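Local structure of fructokinase (Xylella fastidiosa Temecula1, 3LJS) at residues M140-A143 against D144-E147; L167-P171 against M172-N176. The protein probably transfers the gamma-phosphate of ATP to fructose, as a fructokinase of the PfkB carbohydrate kinase family. One frame throughout, in Å; residues are numbered along the deposited sequence.

Interaction 1. Residues M140-A143 against D144-E147; sequences MTDA and DIAE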
HETATM    1  N   MSE B 140       0.352 -18.028  -7.781  1.00 22.95           N
HETATM    2  CA  MSE B 140       0.709 -19.299  -7.150  1.00 24.21           C
HETATM    3  C   MSE B 140       1.515 -19.047  -5.873  1.00 24.84           C
HETATM    4  O   MSE B 140       2.096 -19.974  -5.306  1.00 24.12           O
HETATM    5  CB  MSE B 140       1.562 -20.152  -8.096  1.00 25.33           C
HETATM    6  CG  MSE B 140       0.866 -20.586  -9.374  1.00 29.03           C
HETATM    7 SE   MSE B 140       2.068 -21.560 -10.567  1.00 38.01          SE
HETATM    8  CE  MSE B 140       0.830 -21.766 -12.050  1.00 29.73           C
ATOM      9  N   THR B 141       1.542 -17.795  -5.423  1.00 23.98           N
ATOM     10  CA  THR B 141       2.321 -17.418  -4.245  1.00 24.14           C
ATOM     11  C   THR B 141       1.870 -17.994  -2.896  1.00 24.77           C
ATOM     12  O   THR B 141       2.610 -17.925  -1.916  1.00 24.39           O
ATOM     13  CB  THR B 141       2.443 -15.881  -4.156  1.00 22.86           C
ATOM     14  OG1 THR B 141       1.149 -15.286  -4.282  1.00 21.27           O
ATOM     15  CG2 THR B 141       3.334 -15.368  -5.275  1.00 23.83           C
ATOM     16  N   ASP B 142       0.656 -18.538  -2.839  1.00 24.49           N
ATOM     17  CA  ASP B 142       0.172 -19.187  -1.623  1.00 26.19           C
ATOM     18  C   ASP B 142      -0.612 -20.418  -2.076  1.00 26.97           C
ATOM     19  O   ASP B 142      -1.037 -20.492  -3.234  1.00 24.39           O
ATOM     20  CB  ASP B 142      -0.659 -18.222  -0.743  1.00 27.47           C
ATOM     21  CG  ASP B 142      -2.116 -18.113  -1.157  1.00 29.31           C
ATOM     22  OD1 ASP B 142      -2.711 -17.051  -0.874  1.00 30.65           O
ATOM     23  OD2 ASP B 142      -2.681 -19.068  -1.727  1.00 29.13           O
ATOM     24  N   ALA B 143      -0.780 -21.386  -1.179  1.00 26.25           N
ATOM     25  CA  ALA B 143      -1.464 -22.638  -1.497  1.00 26.99           C
ATOM     26  C   ALA B 143      -2.849 -22.520  -2.121  1.00 26.41           C
ATOM     27  O   ALA B 143      -3.152 -23.218  -3.092  1.00 27.32           O
ATOM     28  CB  ALA B 143      -1.540 -23.521  -0.245  1.00 28.21           C
ATOM     29  N   ASP B 144      -3.690 -21.656  -1.565  1.00 24.35           N
ATOM     30  CA  ASP B 144      -5.050 -21.488  -2.070  1.00 25.19           C
ATOM     31  C   ASP B 144      -5.133 -20.932  -3.491  1.00 24.65           C
ATOM     32  O   ASP B 144      -5.815 -21.500  -4.346  1.00 24.72           O
ATOM     33  CB  ASP B 144      -5.855 -20.588  -1.129  1.00 28.16           C
ATOM     34  CG  ASP B 144      -6.159 -21.254   0.208  1.00 32.62           C
ATOM     35  OD1 ASP B 144      -6.760 -20.587   1.072  1.00 36.07           O
ATOM     36  OD2 ASP B 144      -5.806 -22.438   0.393  1.00 32.33           O
ATOM     37  N   ILE B 145      -4.451 -19.823  -3.748  1.00 22.17           N
ATOM     38  CA  ILE B 145      -4.498 -19.230  -5.074  1.00 21.76           C
ATOM     39  C   ILE B 145      -3.828 -20.145  -6.108  1.00 21.35           C
ATOM     40  O   ILE B 145      -4.266 -20.224  -7.257  1.00 22.13           O
ATOM     41  CB  ILE B 145      -3.856 -17.817  -5.072  1.00 21.39           C
ATOM     42  CG1 ILE B 145      -4.222 -17.079  -6.361  1.00 21.72           C
ATOM     43  CG2 ILE B 145      -2.349 -17.917  -4.901  1.00 21.51           C
ATOM     44  CD1 ILE B 145      -5.720 -16.821  -6.516  1.00 21.33           C
ATOM     45  N   ALA B 146      -2.784 -20.857  -5.698  1.00 20.21           N
ATOM     46  CA  ALA B 146      -2.095 -21.773  -6.603  1.00 20.82           C
ATOM     47  C   ALA B 146      -3.042 -22.870  -7.088  1.00 21.68           C
ATOM     48  O   ALA B 146      -3.080 -23.190  -8.277  1.00 21.02           O
ATOM     49  CB  ALA B 146      -0.892 -22.399  -5.906  1.00 19.21           C
ATOM     50  N   GLU B 147      -3.803 -23.451  -6.163  1.00 22.08           N
ATOM     51  CA  GLU B 147      -4.744 -24.508  -6.515  1.00 22.18           C
ATOM     52  C   GLU B 147      -5.806 -23.973  -7.469  1.00 21.80           C
ATOM     53  O   GLU B 147      -6.246 -24.678  -8.376  1.00 21.73           O
ATOM     54  CB  GLU B 147      -5.410 -25.083  -5.259  1.00 23.84           C
ATOM     55  CG  GLU B 147      -6.581 -26.021  -5.563  1.00 25.54           C
ATOM     56  CD  GLU B 147      -6.182 -27.250  -6.375  1.00 28.08           C
ATOM     57  OE1 GLU B 147      -7.089 -27.908  -6.930  1.00 29.46           O
ATOM     58  OE2 GLU B 147      -4.974 -27.568  -6.451  1.00 27.29           O
TER
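Asp-142 turns its carboxylate onto the first turn of helix 143-158, where OD2 accepts the amide of Ile-145 at 2.8 Å. The bond is nearly straight, with an N-H...O angle of 164°, and the amide meets OD2 on the syn side, 22° out of the carboxylate plane. With chi1 at 84°, CG lies between the backbone N and the carbonyl carbon, and the carboxylate reaches forward to the amides that come after it. The amide of Asp-144 also lies near OD2, but its angle is too poor for a hydrogen bond.

Two backbone bonds start the helix behind this cap. Ala-146 N donates to Asp-142 O at 3.0 Å, nearly along the C=O axis, and Glu-147 N reaches Ala-143 O at 3.1 Å. Asp-142 is thus a classic N-cap: its side chain takes up a first-turn amide that has no preceding turn to bind it, and its negative charge would suit the positive end of the helix dipole. This helix follows strand 130-136 of the large mixed sheet in the ribokinase-like fold.

Van der Waals contacts complete the turn. The CG2 methyl of Ile-145 sits against the cap, 3.4 Å from Asp-142 OD2, with the two side chains crossing at about a right angle. Met-140, a selenomethionine, touches the helix through CB, 4.0 Å from the CB of Ala-146, while its extended chain leads away to Thr-149 and Phe-150 of the same helix.

Charged groups lie toward the exposed side. The OD2 atoms of Asp-142 and Asp-144 stand 5.1 Å apart, like charges without contact; Asp-144 also has a long, weak ion pair with Arg-118, while Glu-147 forms a salt bridge with Arg-154 farther along the helix.

Interaction 2. Residues L167-P171 against M172-N176; sequences LNFRP and MLWPN. With PO4 (phosphate ion), chain C.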
ATOM      1  N   LEU B 167       6.089 -18.146 -16.892  1.00 21.44           N
ATOM      2  CA  LEU B 167       6.569 -18.240 -15.515  1.00 23.62           C
ATOM      3  C   LEU B 167       6.521 -16.898 -14.803  1.00 23.99           C
ATOM      4  O   LEU B 167       5.818 -16.744 -13.798  1.00 24.17           O
ATOM      5  CB  LEU B 167       7.989 -18.816 -15.479  1.00 25.45           C
ATOM      6  CG  LEU B 167       8.286 -19.679 -14.246  1.00 27.85           C
ATOM      7  CD1 LEU B 167       7.332 -20.859 -14.220  1.00 31.29           C
ATOM      8  CD2 LEU B 167       9.722 -20.173 -14.273  1.00 27.06           C
ATOM      9  N   ASN B 168       7.266 -15.924 -15.317  1.00 24.31           N
ATOM     10  CA  ASN B 168       7.265 -14.596 -14.720  1.00 26.35           C
ATOM     11  C   ASN B 168       7.553 -14.718 -13.219  1.00 26.01           C
ATOM     12  O   ASN B 168       6.889 -14.097 -12.386  1.00 24.75           O
ATOM     13  CB  ASN B 168       5.896 -13.958 -14.949  1.00 29.65           C
ATOM     14  CG  ASN B 168       5.954 -12.456 -14.970  1.00 33.91           C
ATOM     15  OD1 ASN B 168       5.612 -11.792 -13.986  1.00 39.43           O
ATOM     16  ND2 ASN B 168       6.398 -11.901 -16.092  1.00 32.53           N
ATOM     17  N   PHE B 169       8.556 -15.525 -12.889  1.00 24.94           N
ATOM     18  CA  PHE B 169       8.935 -15.779 -11.504  1.00 26.03           C
ATOM     19  C   PHE B 169       9.510 -14.563 -10.773  1.00 26.01           C
ATOM     20  O   PHE B 169      10.517 -13.990 -11.183  1.00 25.35           O
ATOM     21  CB  PHE B 169       9.933 -16.942 -11.466  1.00 26.56           C
ATOM     22  CG  PHE B 169      10.235 -17.452 -10.086  1.00 26.07           C
ATOM     23  CD1 PHE B 169       9.237 -17.537  -9.122  1.00 26.10           C
ATOM     24  CD2 PHE B 169      11.521 -17.881  -9.761  1.00 27.47           C
ATOM     25  CE1 PHE B 169       9.516 -18.044  -7.847  1.00 28.73           C
ATOM     26  CE2 PHE B 169      11.812 -18.389  -8.493  1.00 28.21           C
ATOM     27  CZ  PHE B 169      10.810 -18.471  -7.534  1.00 27.87           C
ATOM     28  N   ARG B 170       8.852 -14.184  -9.681  1.00 25.49           N
ATOM     29  CA  ARG B 170       9.276 -13.051  -8.865  1.00 27.39           C
ATOM     30  C   ARG B 170       9.390 -13.533  -7.417  1.00 26.98           C
ATOM     31  O   ARG B 170       8.431 -13.452  -6.644  1.00 24.18           O
ATOM     32  CB  ARG B 170       8.251 -11.924  -8.973  1.00 28.55           C
ATOM     33  CG  ARG B 170       8.060 -11.405 -10.394  1.00 36.50           C
ATOM     34  CD  ARG B 170       9.297 -10.676 -10.896  1.00 40.04           C
ATOM     35  NE  ARG B 170       9.114 -10.148 -12.247  1.00 44.95           N
ATOM     36  CZ  ARG B 170       9.272 -10.854 -13.364  1.00 46.13           C
ATOM     37  NH1 ARG B 170       9.628 -12.131 -13.305  1.00 46.86           N
ATOM     38  NH2 ARG B 170       9.073 -10.280 -14.544  1.00 47.58           N
ATOM     39  N   PRO B 171      10.572 -14.049  -7.040  1.00 28.28           N
ATOM     40  CA  PRO B 171      10.892 -14.575  -5.707  1.00 29.93           C
ATOM     41  C   PRO B 171      10.433 -13.711  -4.532  1.00 30.95           C
ATOM     42  O   PRO B 171      10.020 -14.236  -3.501  1.00 30.22           O
ATOM     43  CB  PRO B 171      12.411 -14.718  -5.751  1.00 30.22           C
ATOM     44  CG  PRO B 171      12.672 -15.048  -7.179  1.00 31.23           C
ATOM     45  CD  PRO B 171      11.765 -14.076  -7.907  1.00 28.98           C
HETATM   46  N   MSE B 172      10.506 -12.393  -4.692  1.00 32.41           N
HETATM   47  CA  MSE B 172      10.103 -11.468  -3.631  1.00 36.69           C
HETATM   48  C   MSE B 172       8.675 -11.659  -3.143  1.00 34.52           C
HETATM   49  O   MSE B 172       8.381 -11.430  -1.970  1.00 33.45           O
HETATM   50  CB  MSE B 172      10.252 -10.021  -4.097  1.00 42.38           C
HETATM   51  CG  MSE B 172      11.672  -9.506  -4.146  1.00 53.39           C
HETATM   52 SE   MSE B 172      11.684  -7.628  -4.620  1.00 70.65          SE
HETATM   53  CE  MSE B 172      10.584  -6.959  -3.176  1.00 60.56           C
ATOM     54  N   LEU B 173       7.790 -12.067  -4.045  1.00 31.42           N
ATOM     55  CA  LEU B 173       6.383 -12.256  -3.713  1.00 27.54           C
ATOM     56  C   LEU B 173       6.038 -13.564  -3.007  1.00 26.98           C
ATOM     57  O   LEU B 173       4.895 -13.767  -2.594  1.00 25.03           O
ATOM     58  CB  LEU B 173       5.540 -12.129  -4.983  1.00 27.27           C
ATOM     59  CG  LEU B 173       5.490 -10.740  -5.618  1.00 26.41           C
ATOM     60  CD1 LEU B 173       4.750 -10.802  -6.949  1.00 26.32           C
ATOM     61  CD2 LEU B 173       4.793  -9.780  -4.662  1.00 26.33           C
ATOM     62  N   TRP B 174       7.019 -14.451  -2.870  1.00 26.45           N
ATOM     63  CA  TRP B 174       6.789 -15.738  -2.222  1.00 28.87           C
ATOM     64  C   TRP B 174       7.181 -15.725  -0.743  1.00 31.21           C
ATOM     65  O   TRP B 174       8.109 -15.024  -0.349  1.00 31.41           O
ATOM     66  CB  TRP B 174       7.565 -16.833  -2.957  1.00 26.62           C
ATOM     67  CG  TRP B 174       7.071 -17.082  -4.358  1.00 26.27           C
ATOM     68  CD1 TRP B 174       7.200 -16.253  -5.440  1.00 26.99           C
ATOM     69  CD2 TRP B 174       6.361 -18.236  -4.819  1.00 25.16           C
ATOM     70  NE1 TRP B 174       6.614 -16.824  -6.547  1.00 25.32           N
ATOM     71  CE2 TRP B 174       6.089 -18.039  -6.193  1.00 25.90           C
ATOM     72  CE3 TRP B 174       5.922 -19.417  -4.202  1.00 26.71           C
ATOM     73  CZ2 TRP B 174       5.404 -18.984  -6.964  1.00 25.07           C
ATOM     74  CZ3 TRP B 174       5.240 -20.358  -4.971  1.00 26.15           C
ATOM     75  CH2 TRP B 174       4.987 -20.131  -6.338  1.00 26.31           C
ATOM     76  N   PRO B 175       6.477 -16.508   0.094  1.00 34.26           N
ATOM     77  CA  PRO B 175       6.765 -16.571   1.533  1.00 36.97           C
ATOM     78  C   PRO B 175       8.207 -16.950   1.828  1.00 39.33           C
ATOM     79  O   PRO B 175       8.796 -17.795   1.152  1.00 39.09           O
ATOM     80  CB  PRO B 175       5.781 -17.623   2.039  1.00 36.91           C
ATOM     81  CG  PRO B 175       4.630 -17.485   1.100  1.00 36.35           C
ATOM     82  CD  PRO B 175       5.322 -17.359  -0.238  1.00 34.84           C
ATOM     83  N   ASN B 176       8.771 -16.318   2.848  1.00 43.23           N
ATOM     84  CA  ASN B 176      10.146 -16.575   3.241  1.00 46.34           C
ATOM     85  C   ASN B 176      10.330 -18.032   3.647  1.00 46.32           C
ATOM     86  O   ASN B 176       9.444 -18.631   4.257  1.00 44.97           O
ATOM     87  CB  ASN B 176      10.530 -15.661   4.407  1.00 49.95           C
ATOM     88  CG  ASN B 176      11.893 -15.030   4.226  1.00 52.73           C
ATOM     89  OD1 ASN B 176      12.905 -15.727   4.130  1.00 55.91           O
ATOM     90  ND2 ASN B 176      11.928 -13.704   4.173  1.00 55.02           N
TER
HETATM   91  P   PO4 C 501       5.901  -8.055 -15.780  1.00 70.90           P
HETATM   92  O1  PO4 C 501       6.758  -7.015 -16.405  1.00 71.27           O
HETATM   93  O2  PO4 C 501       5.873  -9.261 -16.646  1.00 70.53           O
HETATM   94  O3  PO4 C 501       6.452  -8.415 -14.447  1.00 71.61           O
HETATM   95  O4  PO4 C 501       4.520  -7.529 -15.620  1.00 70.65           O
HETATM   96  O   HOH W   1       6.188 -15.297  -9.110  1.00 21.34           O
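The loop after strand 162-166 carries Arg-170, an ATP-binding residue, and turns at once through a short 3-10 segment that brings Trp-174 back against Phe-169. The rings meet as an offset edge-to-face pair, planes at 74°: Phe-169 presents CE1 to one face of the indole, 3.4 Å from Trp-174 NE1. Chi1 of -171° carries the phenyl ring away from its own backbone N and sets its edge against the indole face. Leu-173 N to Arg-170 O (3.0 Å) and Trp-174 N to Pro-171 O (3.1 Å) close the turn. A water accepts from both Trp-174 NE1 and Arg-170 N, joining the indole edge to the backbone.

Farther out, Arg-170 NH1 donates to Phe-169 O at 3.0 Å, above the carbonyl plane, while Asn-168 OD1 lies over the guanidinium centre. Asn-168 ND2 gives a phosphate ion, probably from the crystallisation liquor, a bond of 2.7 Å to O2; Arg-170 NH2 adds a weak one to O3. An arginine whose bent chain is held to the preceding carbonyl and an amide beside it make a site suited to anionic oxygens, consistent with the ATP-binding role of Arg-170, though the ion does not reveal which part of the nucleotide it meets.

Along the chain, strand 130-136 leads into interaction 1, where residues 140-143 turn into helix 143-158; the chain then returns through strand 162-166 to interaction 2, whose 3-10 turn precedes helix 181-189. Both close short local turns, one after the other, neither nesting nor crossing. Both follow neighbouring parallel strands of the nine-stranded sheet, and in space they meet directly: Met-140 O lies 3.1 Å from Trp-174 CH2, and the CG2 methyl of Thr-141 packs 3.8 Å from Trp-174 NE1. The indole therefore joins the two loops, and Arg-183 of helix 181-189 touches both Ala-146 and Trp-174, bringing a third element against them.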